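Transmembrane oligosaccharyl transferase (Archaeoglobus fulgidus, PDB 3WAJ) is a membrane protein of the STT3/AglB family that pairs a GT-C-type helical transmembrane region with a mixed alpha/beta C-terminal region and binds a zinc ion. Local coordinates at residues A[24-29]-A[114-118]; A[120-125]-A[140-145]; A[150-154]-A[425-429]; A[163-167]-A[428-432]. Residue numbers count along the deposited sequence, not the author numbering.

Contact 1. Residues A[24-29]-A[114-118]; sequences SVKLRI and AIGGV
Two helical segments run nearly antiparallel here, 24-29 and 114-118, their axes crossing at 151° with a closest approach of 9.4 Å. The register is set four residues apart on both sides: Ser24 CA lies 5.6 Å from Val118 CA, and Arg28 CA 5.4 Å from Ala114 CA. Segment 24-29 is helical throughout but widens into a pi-type turn at 26-29, while Arg28 N still bonds Ser24 O at 2.8 Å. No hydrogen bond crosses the interface; small residues let the helices meet. Ala114 CB sits 3.5 Å from Ile29 CG1, reached by an m/t rotamer, and 4.1 Å from Arg28 CB. At the other end Val118 (chi1 t) puts CG2 3.3 Å from Ser24 OG and 3.9 Å from Val25 CG2. Between these two patches Gly117 makes way for the Arg28 guanidinium: Arg28 NH1 comes to 3.2 Å from Gly117 CA, so close that a beta carbon would collide with it, and Gly117 O lies over one face of the group, at an angle too poor for a hydrogen bond. This is helix-helix contact through glycine and alanine, as is common in membrane bundles. Beyond the pair, Arg28 also packs on Phe151 and Leu152 of helix 150-153, and Leu27 turns to helix 474-491, so helix 19-30 is wedged between several neighbours.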
loop_
_atom_site.group_PDB
_atom_site.type_symbol
_atom_site.label_atom_id
_atom_site.label_comp_id
_atom_site.label_asym_id
_atom_site.label_seq_id
_atom_site.Cartn_x
_atom_site.Cartn_y
_atom_site.Cartn_z
ATOM N N SER A 24 16.806 10.242 -16.551
ATOM C CA SER A 24 16.111 9.936 -15.311
ATOM C C SER A 24 14.990 10.954 -15.060
ATOM O O SER A 24 13.910 10.593 -14.585
ATOM C CB SER A 24 17.102 9.899 -14.144
ATOM O OG SER A 24 16.538 9.270 -13.012
ATOM N N VAL A 25 15.243 12.219 -15.388
ATOM C CA VAL A 25 14.204 13.234 -15.281
ATOM C C VAL A 25 13.108 12.931 -16.286
ATOM O O VAL A 25 11.922 13.024 -15.969
ATOM C CB VAL A 25 14.739 14.657 -15.514
ATOM C CG1 VAL A 25 13.590 15.672 -15.503
ATOM C CG2 VAL A 25 15.751 15.024 -14.454
ATOM N N LYS A 26 13.515 12.570 -17.497
ATOM C CA LYS A 26 12.574 12.247 -18.566
ATOM C C LYS A 26 11.668 11.113 -18.112
ATOM O O LYS A 26 10.450 11.184 -18.251
ATOM C CB LYS A 26 13.325 11.867 -19.857
ATOM C CG LYS A 26 12.431 11.536 -21.061
ATOM C CD LYS A 26 12.197 10.026 -21.202
ATOM C CE LYS A 26 11.473 9.664 -22.495
ATOM N NZ LYS A 26 10.144 10.285 -22.645
ATOM N N LEU A 27 12.284 10.084 -17.542
ATOM C CA LEU A 27 11.564 8.915 -17.039
ATOM C C LEU A 27 10.707 9.224 -15.807
ATOM O O LEU A 27 9.570 8.778 -15.711
ATOM C CB LEU A 27 12.548 7.773 -16.738
ATOM C CG LEU A 27 12.558 6.575 -17.692
ATOM C CD1 LEU A 27 12.275 7.009 -19.109
ATOM C CD2 LEU A 27 13.880 5.824 -17.616
ATOM N N ARG A 28 11.221 10.000 -14.864
ATOM C CA ARG A 28 10.506 10.144 -13.590
ATOM C C ARG A 28 9.608 11.368 -13.427
ATOM O O ARG A 28 8.649 11.335 -12.661
ATOM C CB ARG A 28 11.478 10.006 -12.419
ATOM C CG ARG A 28 11.987 8.596 -12.267
ATOM C CD ARG A 28 13.439 8.558 -11.831
ATOM N NE ARG A 28 14.025 7.248 -12.104
ATOM C CZ ARG A 28 14.422 6.417 -11.159
ATOM N NH1 ARG A 28 14.318 6.787 -9.901
ATOM N NH2 ARG A 28 14.934 5.235 -11.464
ATOM N N ILE A 29 9.916 12.438 -14.150
ATOM C CA ILE A 29 9.148 13.676 -14.048
ATOM C C ILE A 29 8.288 13.911 -15.289
ATOM O O ILE A 29 7.133 14.328 -15.188
ATOM C CB ILE A 29 10.082 14.879 -13.797
ATOM C CG1 ILE A 29 10.887 14.646 -12.515
ATOM C CG2 ILE A 29 9.307 16.191 -13.749
ATOM C CD1 ILE A 29 11.476 15.898 -11.912
ATOM N N ALA A 114 10.772 11.744 -7.312
ATOM C CA ALA A 114 11.481 11.873 -8.594
ATOM C C ALA A 114 12.888 12.409 -8.368
ATOM O O ALA A 114 13.850 11.885 -8.912
ATOM C CB ALA A 114 10.715 12.770 -9.557
ATOM N N ILE A 115 12.999 13.474 -7.584
ATOM C CA ILE A 115 14.301 14.070 -7.311
ATOM C C ILE A 115 15.187 13.044 -6.604
ATOM O O ILE A 115 16.362 12.887 -6.942
ATOM C CB ILE A 115 14.177 15.341 -6.455
ATOM C CG1 ILE A 115 13.496 16.454 -7.250
ATOM C CG2 ILE A 115 15.544 15.795 -5.967
ATOM C CD1 ILE A 115 12.967 17.588 -6.370
ATOM N N GLY A 116 14.607 12.338 -5.638
ATOM C CA GLY A 116 15.323 11.307 -4.903
ATOM C C GLY A 116 15.850 10.216 -5.822
ATOM O O GLY A 116 16.985 9.762 -5.677
ATOM N N GLY A 117 15.026 9.798 -6.778
ATOM C CA GLY A 117 15.441 8.790 -7.736
ATOM C C GLY A 117 16.475 9.259 -8.752
ATOM O O GLY A 117 17.276 8.464 -9.256
ATOM N N VAL A 118 16.454 10.548 -9.077
ATOM C CA VAL A 118 17.466 11.106 -9.967
ATOM C C VAL A 118 18.791 11.223 -9.216
ATOM O O VAL A 118 19.835 10.809 -9.715
ATOM C CB VAL A 118 17.032 12.477 -10.542
ATOM C CG1 VAL A 118 18.238 13.272 -11.025
ATOM C CG2 VAL A 118 16.022 12.292 -11.667
#

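Contact 2. Residues A[120-125]-A[140-145]; sequences AILPVY and AAFLIA
Ile121 overlaps the backbone and side chains of the facing helix: its CD1 lies 3.2 Å from Ala141 O, 3.7 Å from Ile144 CG2 and 3.9 Å from Ala145 CB, while Ile121 CG1 packs 3.7 Å from Ala141 CB. Its chi1 of -95° falls between wells, and with chi2 p this swings the delta methyl across the gap. One turn on, Val124 (chi1 t) points toward the partner and reaches two of its turns, CG1 3.8 Å from Ala140 CB and CG2 4.0 Å from Ile144 CG1 (t/p rotamer). Tyr125 adds only its CB, 4.4 Å from Ala141 CB, and its ring leads away. The alanines keep the backbones close: Ile121 CA is 4.7 Å from Ala141 CA, and the axes of 121-125 and 140-144 approach to 8.6 Å at 135°, an oblique antiparallel crossing. Within the segments, helical bonds include Tyr125 N to Ile121 O at 2.9 Å and Ile144 N to Ala140 O at 3.1 Å. The side-chain contacts are apolar, no hydrogen bond crosses, and the interface is largely buried. Helices 121-131 and 134-144 follow one another after a very short connection, so this is the alpha-helical hairpin, a basic building unit of polytopic membrane bundles.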
loop_
_atom_site.group_PDB
_atom_site.type_symbol
_atom_site.label_atom_id
_atom_site.label_comp_id
_atom_site.label_asym_id
_atom_site.label_seq_id
_atom_site.Cartn_x
_atom_site.Cartn_y
_atom_site.Cartn_z
ATOM N N ALA A 120 19.917 9.499 -7.070
ATOM C CA ALA A 120 20.471 8.179 -6.725
ATOM C C ALA A 120 21.763 7.908 -7.486
ATOM O O ALA A 120 22.519 6.991 -7.138
ATOM C CB ALA A 120 19.457 7.072 -6.974
ATOM N N ILE A 121 21.990 8.701 -8.534
ATOM C CA ILE A 121 23.253 8.693 -9.265
ATOM C C ILE A 121 24.429 8.836 -8.289
ATOM O O ILE A 121 25.368 8.035 -8.318
ATOM C CB ILE A 121 23.281 9.812 -10.337
ATOM C CG1 ILE A 121 22.850 9.266 -11.702
ATOM C CG2 ILE A 121 24.665 10.426 -10.473
ATOM C CD1 ILE A 121 21.543 8.529 -11.692
ATOM N N LEU A 122 24.353 9.831 -7.404
ATOM C CA LEU A 122 25.451 10.124 -6.474
ATOM C C LEU A 122 25.898 8.933 -5.578
ATOM O O LEU A 122 27.064 8.526 -5.637
ATOM C CB LEU A 122 25.177 11.406 -5.667
ATOM C CG LEU A 122 24.661 12.596 -6.483
ATOM C CD1 LEU A 122 24.576 13.870 -5.640
ATOM C CD2 LEU A 122 25.524 12.825 -7.715
ATOM N N PRO A 123 24.978 8.352 -4.779
ATOM C CA PRO A 123 25.432 7.234 -3.935
ATOM C C PRO A 123 25.895 6.028 -4.747
ATOM O O PRO A 123 26.798 5.322 -4.287
ATOM C CB PRO A 123 24.180 6.847 -3.135
ATOM C CG PRO A 123 23.202 7.947 -3.353
ATOM C CD PRO A 123 23.528 8.579 -4.656
ATOM N N VAL A 124 25.283 5.777 -5.908
ATOM C CA VAL A 124 25.678 4.622 -6.712
ATOM C C VAL A 124 27.084 4.814 -7.272
ATOM O O VAL A 124 27.967 4.003 -6.997
ATOM C CB VAL A 124 24.687 4.297 -7.834
ATOM C CG1 VAL A 124 25.256 3.208 -8.731
ATOM C CG2 VAL A 124 23.366 3.840 -7.246
ATOM N N TYR A 125 27.283 5.890 -8.034
ATOM C CA TYR A 125 28.610 6.264 -8.496
ATOM C C TYR A 125 29.602 6.126 -7.355
ATOM O O TYR A 125 30.577 5.391 -7.476
ATOM C CB TYR A 125 28.649 7.704 -9.034
ATOM C CG TYR A 125 30.061 8.155 -9.341
ATOM C CD1 TYR A 125 30.628 7.921 -10.589
ATOM C CD2 TYR A 125 30.840 8.790 -8.377
ATOM C CE1 TYR A 125 31.938 8.308 -10.873
ATOM C CE2 TYR A 125 32.145 9.181 -8.648
ATOM C CZ TYR A 125 32.688 8.939 -9.898
ATOM O OH TYR A 125 33.981 9.329 -10.171
ATOM N N ALA A 140 27.589 2.708 -14.051
ATOM C CA ALA A 140 26.747 2.473 -12.888
ATOM C C ALA A 140 25.653 3.517 -12.768
ATOM O O ALA A 140 24.466 3.184 -12.714
ATOM C CB ALA A 140 27.592 2.469 -11.642
ATOM N N ALA A 141 26.065 4.779 -12.712
ATOM C CA ALA A 141 25.129 5.881 -12.560
ATOM C C ALA A 141 24.139 5.927 -13.718
ATOM O O ALA A 141 23.022 6.422 -13.565
ATOM C CB ALA A 141 25.875 7.187 -12.448
ATOM N N PHE A 142 24.551 5.408 -14.872
ATOM C CA PHE A 142 23.679 5.373 -16.043
ATOM C C PHE A 142 22.651 4.253 -15.926
ATOM O O PHE A 142 21.508 4.399 -16.350
ATOM C CB PHE A 142 24.500 5.215 -17.331
ATOM C CG PHE A 142 23.664 5.147 -18.586
ATOM C CD1 PHE A 142 23.448 6.281 -19.356
ATOM C CD2 PHE A 142 23.106 3.945 -19.002
ATOM C CE1 PHE A 142 22.678 6.218 -20.510
ATOM C CE2 PHE A 142 22.333 3.880 -20.141
ATOM C CZ PHE A 142 22.122 5.016 -20.902
ATOM N N LEU A 143 23.069 3.126 -15.367
ATOM C CA LEU A 143 22.193 1.966 -15.257
ATOM C C LEU A 143 21.095 2.151 -14.217
ATOM O O LEU A 143 19.956 1.724 -14.428
ATOM C CB LEU A 143 23.008 0.704 -14.976
ATOM C CG LEU A 143 23.825 0.230 -16.178
ATOM C CD1 LEU A 143 24.545 -1.054 -15.848
ATOM C CD2 LEU A 143 22.912 0.040 -17.378
ATOM N N ILE A 144 21.425 2.797 -13.102
ATOM C CA ILE A 144 20.433 3.031 -12.051
ATOM C C ILE A 144 19.412 4.063 -12.524
ATOM O O ILE A 144 18.262 4.060 -12.085
ATOM C CB ILE A 144 21.094 3.464 -10.712
ATOM C CG1 ILE A 144 20.121 3.291 -9.533
ATOM C CG2 ILE A 144 21.661 4.889 -10.799
ATOM C CD1 ILE A 144 19.719 1.843 -9.267
ATOM N N ALA A 145 19.833 4.924 -13.448
ATOM C CA ALA A 145 18.951 5.944 -13.999
ATOM C C ALA A 145 17.863 5.349 -14.900
ATOM O O ALA A 145 16.873 6.011 -15.198
ATOM C CB ALA A 145 19.754 7.004 -14.747
#

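Contact 3. Residues A[150-154]-A[425-429]; sequences QFLQR and NRFAY. With SO4 (sulfate ion), chain C.
A short helix, 150-153, docks against the turn that leads into helix 429-446, next to the zinc site of the STT3 region. Segment 425-429 opens with a 3-10 turn at 425-426. Gln150, first in the helix, points at this turn and slides its amide along the backbone. Its OE1 accepts a weak hydrogen bond from Tyr429 N (3.3 Å, 142°) and lies 3.2 Å from Ala428 N and 3.4 Å from Ala428 CB. Its chi1 of -102° lies between wells. The nearest alpha carbons are Phe151 CA and Tyr429 CA, 4.3 Å apart, and Phe151 CB lies 4.0 Å from Tyr429 CB; the Phe151 CA-CB bond points sideways, and with chi1 t the ring packs on Ile164 and Ala167 of helix 163-181. Arg154 leaves helical geometry (phi/psi -94/19), although its N still bonds Gln150 O at 3.0 Å. Its extended side chain (m, t, t) runs beside the Tyr429 ring: NH1 is 3.7 Å from Tyr429 CE2, which lies at the guanidinium edge, and 3.7 Å from Arg426 O. This side chain's nearest atom is about 5 Å from the zinc ion. Tyr429, chi1 p, hydrogen-bonds through its hydroxyl to Glu166. Arg426, whose CA-CB bond points away from 150-154, meets a sulfate ion, probably from the crystallisation liquor and also held by His81 and His162: Arg426 NH1 donates to sulfate O3 at 3.0 Å and 155°.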
loop_
_atom_site.group_PDB
_atom_site.type_symbol
_atom_site.label_atom_id
_atom_site.label_comp_id
_atom_site.label_asym_id
_atom_site.label_seq_id
_atom_site.Cartn_x
_atom_site.Cartn_y
_atom_site.Cartn_z
ATOM N N GLN A 150 9.954 -2.135 -9.398
ATOM C CA GLN A 150 9.522 -1.434 -8.201
ATOM C C GLN A 150 10.333 -0.182 -7.940
ATOM O O GLN A 150 9.784 0.844 -7.541
ATOM C CB GLN A 150 9.654 -2.339 -6.994
ATOM C CG GLN A 150 8.380 -2.956 -6.518
ATOM C CD GLN A 150 8.650 -3.905 -5.384
ATOM O OE1 GLN A 150 9.541 -3.671 -4.564
ATOM N NE2 GLN A 150 7.917 -5.007 -5.349
ATOM N N PHE A 151 11.640 -0.277 -8.147
ATOM C CA PHE A 151 12.537 0.819 -7.827
ATOM C C PHE A 151 12.157 2.063 -8.596
ATOM O O PHE A 151 12.207 3.157 -8.055
ATOM C CB PHE A 151 13.979 0.441 -8.124
ATOM C CG PHE A 151 14.939 1.586 -8.012
ATOM C CD1 PHE A 151 15.502 1.925 -6.787
ATOM C CD2 PHE A 151 15.318 2.308 -9.141
ATOM C CE1 PHE A 151 16.408 2.997 -6.677
ATOM C CE2 PHE A 151 16.232 3.373 -9.048
ATOM C CZ PHE A 151 16.777 3.716 -7.813
ATOM N N LEU A 152 11.775 1.893 -9.858
ATOM C CA LEU A 152 11.307 3.012 -10.677
ATOM C C LEU A 152 9.881 3.444 -10.316
ATOM O O LEU A 152 9.608 4.644 -10.166
ATOM C CB LEU A 152 11.382 2.655 -12.169
ATOM C CG LEU A 152 10.834 3.694 -13.146
ATOM C CD1 LEU A 152 11.757 4.916 -13.235
ATOM C CD2 LEU A 152 10.617 3.076 -14.514
ATOM N N GLN A 153 8.974 2.476 -10.182
ATOM C CA GLN A 153 7.572 2.793 -9.911
ATOM C C GLN A 153 7.397 3.616 -8.635
ATOM O O GLN A 153 6.533 4.480 -8.567
ATOM C CB GLN A 153 6.728 1.521 -9.872
ATOM C CG GLN A 153 6.425 0.958 -11.254
ATOM C CD GLN A 153 5.948 -0.483 -11.200
ATOM O OE1 GLN A 153 5.830 -1.071 -10.119
ATOM N NE2 GLN A 153 5.680 -1.063 -12.368
ATOM N N ARG A 154 8.251 3.364 -7.647
ATOM C CA ARG A 154 8.223 4.079 -6.372
ATOM C C ARG A 154 9.157 5.290 -6.319
ATOM O O ARG A 154 9.478 5.798 -5.247
ATOM C CB ARG A 154 8.539 3.094 -5.252
ATOM C CG ARG A 154 7.392 2.137 -5.062
ATOM C CD ARG A 154 7.684 1.037 -4.133
ATOM N NE ARG A 154 6.542 0.129 -4.145
ATOM C CZ ARG A 154 6.392 -0.919 -3.340
ATOM N NH1 ARG A 154 7.323 -1.212 -2.439
ATOM N NH2 ARG A 154 5.302 -1.671 -3.443
ATOM N N ASN A 425 8.314 -10.086 -2.658
ATOM C CA ASN A 425 8.110 -9.086 -3.702
ATOM C C ASN A 425 8.122 -7.635 -3.209
ATOM O O ASN A 425 8.402 -6.725 -3.987
ATOM C CB ASN A 425 6.828 -9.367 -4.497
ATOM C CG ASN A 425 7.002 -10.477 -5.511
ATOM O OD1 ASN A 425 7.737 -10.328 -6.489
ATOM N ND2 ASN A 425 6.314 -11.592 -5.293
ATOM N N ARG A 426 7.841 -7.412 -1.925
ATOM C CA ARG A 426 7.709 -6.038 -1.428
ATOM C C ARG A 426 9.050 -5.316 -1.234
ATOM O O ARG A 426 9.075 -4.106 -0.995
ATOM C CB ARG A 426 6.853 -5.983 -0.153
ATOM C CG ARG A 426 7.529 -6.497 1.110
ATOM C CD ARG A 426 6.574 -6.438 2.301
ATOM N NE ARG A 426 7.196 -5.829 3.477
ATOM C CZ ARG A 426 6.930 -4.602 3.927
ATOM N NH1 ARG A 426 6.035 -3.842 3.310
ATOM N NH2 ARG A 426 7.554 -4.137 5.000
ATOM N N PHE A 427 10.148 -6.062 -1.359
ATOM C CA PHE A 427 11.497 -5.521 -1.179
ATOM C C PHE A 427 12.344 -5.602 -2.445
ATOM O O PHE A 427 13.567 -5.467 -2.384
ATOM C CB PHE A 427 12.224 -6.252 -0.042
ATOM C CG PHE A 427 11.656 -5.972 1.319
ATOM C CD1 PHE A 427 11.622 -4.673 1.814
ATOM C CD2 PHE A 427 11.172 -7.006 2.111
ATOM C CE1 PHE A 427 11.098 -4.399 3.083
ATOM C CE2 PHE A 427 10.648 -6.752 3.377
ATOM C CZ PHE A 427 10.607 -5.440 3.865
ATOM N N ALA A 428 11.695 -5.822 -3.588
ATOM C CA ALA A 428 12.392 -5.934 -4.867
ATOM C C ALA A 428 13.288 -4.732 -5.155
ATOM O O ALA A 428 14.379 -4.895 -5.713
ATOM C CB ALA A 428 11.401 -6.145 -5.993
ATOM N N TYR A 429 12.834 -3.536 -4.765
ATOM C CA TYR A 429 13.566 -2.296 -5.055
ATOM C C TYR A 429 15.004 -2.290 -4.524
ATOM O O TYR A 429 15.872 -1.587 -5.046
ATOM C CB TYR A 429 12.796 -1.063 -4.567
ATOM C CG TYR A 429 12.425 -1.087 -3.103
ATOM C CD1 TYR A 429 13.330 -0.698 -2.127
ATOM C CD2 TYR A 429 11.160 -1.471 -2.699
ATOM C CE1 TYR A 429 12.992 -0.718 -0.779
ATOM C CE2 TYR A 429 10.816 -1.488 -1.372
ATOM C CZ TYR A 429 11.740 -1.118 -0.412
ATOM O OH TYR A 429 11.394 -1.136 0.920
HETATM S S SO4 C . 6.502 -0.015 5.005
HETATM O O1 SO4 C . 5.529 1.085 4.965
HETATM O O2 SO4 C . 6.379 -0.684 6.304
HETATM O O3 SO4 C . 6.199 -0.948 3.918
HETATM O O4 SO4 C . 7.883 0.454 4.845
#

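Contact 4. Residues A[163-167]-A[428-432]; sequences HIWEA and AYYFA. With ZN (zinc ion), chain B.
Metal binding comes first: at the start of helical segment 163-167, His163 (chi1 m, chi2 -70°) presents NE2 to the zinc ion at 2.2 Å. Three waters, at 2.2, 2.3 and 2.5 Å from the zinc, also coordinate it, and Asp47 and Asp161 belong to the same site. Hydrogen bonds then tie the other imidazole nitrogen into the protein. His163 ND1 donates to Glu166 OE1 at 3.0 Å, a His-carboxylate hydrogen bond between residues about one helical turn apart, and weakly to Tyr429 OH at 3.2 Å. Glu166 is m/t, and with chi1 p for Tyr429 and m for Tyr430 both hydroxyls converge on its OE2: Tyr429 OH donates to Glu166 OE2 at 2.8 Å, and Tyr430 OH is hydrogen-bonded to it at a very short 2.5 Å. Tyr430 OH is bonded to Tyr211 OH as well. The third kind of contact is a CH-pi interaction, His163 CB standing 3.9 Å from the centroid of the Tyr429 ring and over its face. This is a second-shell hydrogen-bond network behind a zinc ligand, which probably helps to orient the imidazole. The nearest alpha carbons, Ala167 CA and Tyr430 CA, are 6.1 Å apart; His163, Glu166 and the two tyrosines do the polar bridging. Phe151 of helix 150-153 packs on Ile164, Ala167 and Ala432, filling the angle between helices 163-181 and 429-446, while Met417 of helix 405-420 touches Tyr430.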
loop_
_atom_site.group_PDB
_atom_site.type_symbol
_atom_site.label_atom_id
_atom_site.label_comp_id
_atom_site.label_asym_id
_atom_site.label_seq_id
_atom_site.Cartn_x
_atom_site.Cartn_y
_atom_site.Cartn_z
ATOM N N HIS A 163 10.344 4.430 0.073
ATOM C CA HIS A 163 11.095 3.296 -0.496
ATOM C C HIS A 163 12.290 3.759 -1.343
ATOM O O HIS A 163 13.334 3.105 -1.363
ATOM C CB HIS A 163 10.187 2.322 -1.282
ATOM C CG HIS A 163 8.983 1.873 -0.526
ATOM N ND1 HIS A 163 9.058 1.023 0.569
ATOM C CD2 HIS A 163 7.657 2.148 -0.679
ATOM C CE1 HIS A 163 7.843 0.813 1.049
ATOM N NE2 HIS A 163 6.980 1.477 0.294
ATOM N N ILE A 164 12.149 4.875 -2.054
ATOM C CA ILE A 164 13.301 5.394 -2.785
ATOM C C ILE A 164 14.394 5.773 -1.794
ATOM O O ILE A 164 15.572 5.566 -2.060
ATOM C CB ILE A 164 12.957 6.576 -3.746
ATOM C CG1 ILE A 164 14.226 7.077 -4.455
ATOM C CG2 ILE A 164 12.280 7.721 -3.009
ATOM C CD1 ILE A 164 14.838 6.064 -5.414
ATOM N N TRP A 165 13.998 6.270 -0.623
ATOM C CA TRP A 165 14.974 6.746 0.351
ATOM C C TRP A 165 15.641 5.635 1.141
ATOM O O TRP A 165 16.763 5.803 1.630
ATOM C CB TRP A 165 14.345 7.787 1.273
ATOM C CG TRP A 165 13.847 8.969 0.485
ATOM C CD1 TRP A 165 12.546 9.287 0.206
ATOM C CD2 TRP A 165 14.650 9.972 -0.143
ATOM N NE1 TRP A 165 12.494 10.435 -0.547
ATOM C CE2 TRP A 165 13.772 10.879 -0.774
ATOM C CE3 TRP A 165 16.027 10.198 -0.226
ATOM C CZ2 TRP A 165 14.231 11.998 -1.489
ATOM C CZ3 TRP A 165 16.482 11.303 -0.933
ATOM C CH2 TRP A 165 15.585 12.191 -1.555
ATOM N N GLU A 166 14.949 4.512 1.285
ATOM C CA GLU A 166 15.590 3.316 1.799
ATOM C C GLU A 166 16.751 2.988 0.873
ATOM O O GLU A 166 17.875 2.803 1.318
ATOM C CB GLU A 166 14.620 2.139 1.811
ATOM C CG GLU A 166 13.541 2.207 2.842
ATOM C CD GLU A 166 12.596 1.040 2.719
ATOM O OE1 GLU A 166 11.411 1.266 2.383
ATOM O OE2 GLU A 166 13.042 -0.110 2.930
ATOM N N ALA A 167 16.475 2.924 -0.427
ATOM C CA ALA A 167 17.527 2.596 -1.386
ATOM C C ALA A 167 18.647 3.638 -1.365
ATOM O O ALA A 167 19.828 3.299 -1.275
ATOM C CB ALA A 167 16.966 2.432 -2.785
ATOM N N ALA A 428 11.695 -5.822 -3.588
ATOM C CA ALA A 428 12.392 -5.934 -4.867
ATOM C C ALA A 428 13.288 -4.732 -5.155
ATOM O O ALA A 428 14.379 -4.895 -5.713
ATOM C CB ALA A 428 11.401 -6.145 -5.993
ATOM N N TYR A 429 12.834 -3.536 -4.765
ATOM C CA TYR A 429 13.566 -2.296 -5.055
ATOM C C TYR A 429 15.004 -2.290 -4.524
ATOM O O TYR A 429 15.872 -1.587 -5.046
ATOM C CB TYR A 429 12.796 -1.063 -4.567
ATOM C CG TYR A 429 12.425 -1.087 -3.103
ATOM C CD1 TYR A 429 13.330 -0.698 -2.127
ATOM C CD2 TYR A 429 11.160 -1.471 -2.699
ATOM C CE1 TYR A 429 12.992 -0.718 -0.779
ATOM C CE2 TYR A 429 10.816 -1.488 -1.372
ATOM C CZ TYR A 429 11.740 -1.118 -0.412
ATOM O OH TYR A 429 11.394 -1.136 0.920
ATOM N N TYR A 430 15.265 -3.089 -3.498
ATOM C CA TYR A 430 16.617 -3.184 -2.971
ATOM C C TYR A 430 17.600 -3.854 -3.941
ATOM O O TYR A 430 18.818 -3.655 -3.835
ATOM C CB TYR A 430 16.601 -3.899 -1.625
ATOM C CG TYR A 430 16.268 -3.022 -0.426
ATOM C CD1 TYR A 430 17.089 -1.967 -0.063
ATOM C CD2 TYR A 430 15.176 -3.291 0.369
ATOM C CE1 TYR A 430 16.816 -1.191 1.038
ATOM C CE2 TYR A 430 14.891 -2.521 1.481
ATOM C CZ TYR A 430 15.719 -1.473 1.809
ATOM O OH TYR A 430 15.455 -0.698 2.912
ATOM N N PHE A 431 17.086 -4.642 -4.886
ATOM C CA PHE A 431 17.965 -5.326 -5.839
ATOM C C PHE A 431 18.417 -4.376 -6.945
ATOM O O PHE A 431 19.421 -4.621 -7.615
ATOM C CB PHE A 431 17.289 -6.575 -6.437
ATOM C CG PHE A 431 17.181 -7.736 -5.479
ATOM C CD1 PHE A 431 18.254 -8.091 -4.673
ATOM C CD2 PHE A 431 16.001 -8.469 -5.382
ATOM C CE1 PHE A 431 18.155 -9.159 -3.783
ATOM C CE2 PHE A 431 15.893 -9.539 -4.495
ATOM C CZ PHE A 431 16.970 -9.882 -3.697
ATOM N N ALA A 432 17.673 -3.284 -7.118
ATOM C CA ALA A 432 17.949 -2.324 -8.181
ATOM C C ALA A 432 19.410 -1.852 -8.175
ATOM O O ALA A 432 20.127 -2.017 -9.160
ATOM C CB ALA A 432 17.008 -1.149 -8.073
HETATM ZN ZN ZN B . 4.944 2.064 0.718
HETATM O O HOH W 1 4.563 -0.215 1.707
HETATM O O HOH W 2 5.353 3.177 2.657
HETATM O O HOH W 3 3.118 1.596 -0.355
#

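In the fold
Contacts 1 and 2 come in series along the chain, their centres 12 Å apart, with helix 102-118 followed directly by helix 121-131. Contacts 3 and 4, centres 6 Å apart, both reach across more than 250 residues to the beginning of helix 429-446 and share Ala428 and Tyr429. Phe151 is the meeting point: it touches Arg28 of contact 1, Ile144 of contact 2, and Ile164 and Ala432 of contact 4. Gly116 and Gly117 of contact 1 also pack on Trp165 and Ile164. The early helical hairpin, the N-terminal helix and helix 429-446 thus pack together next to the zinc site, which contact 4 joins through His163.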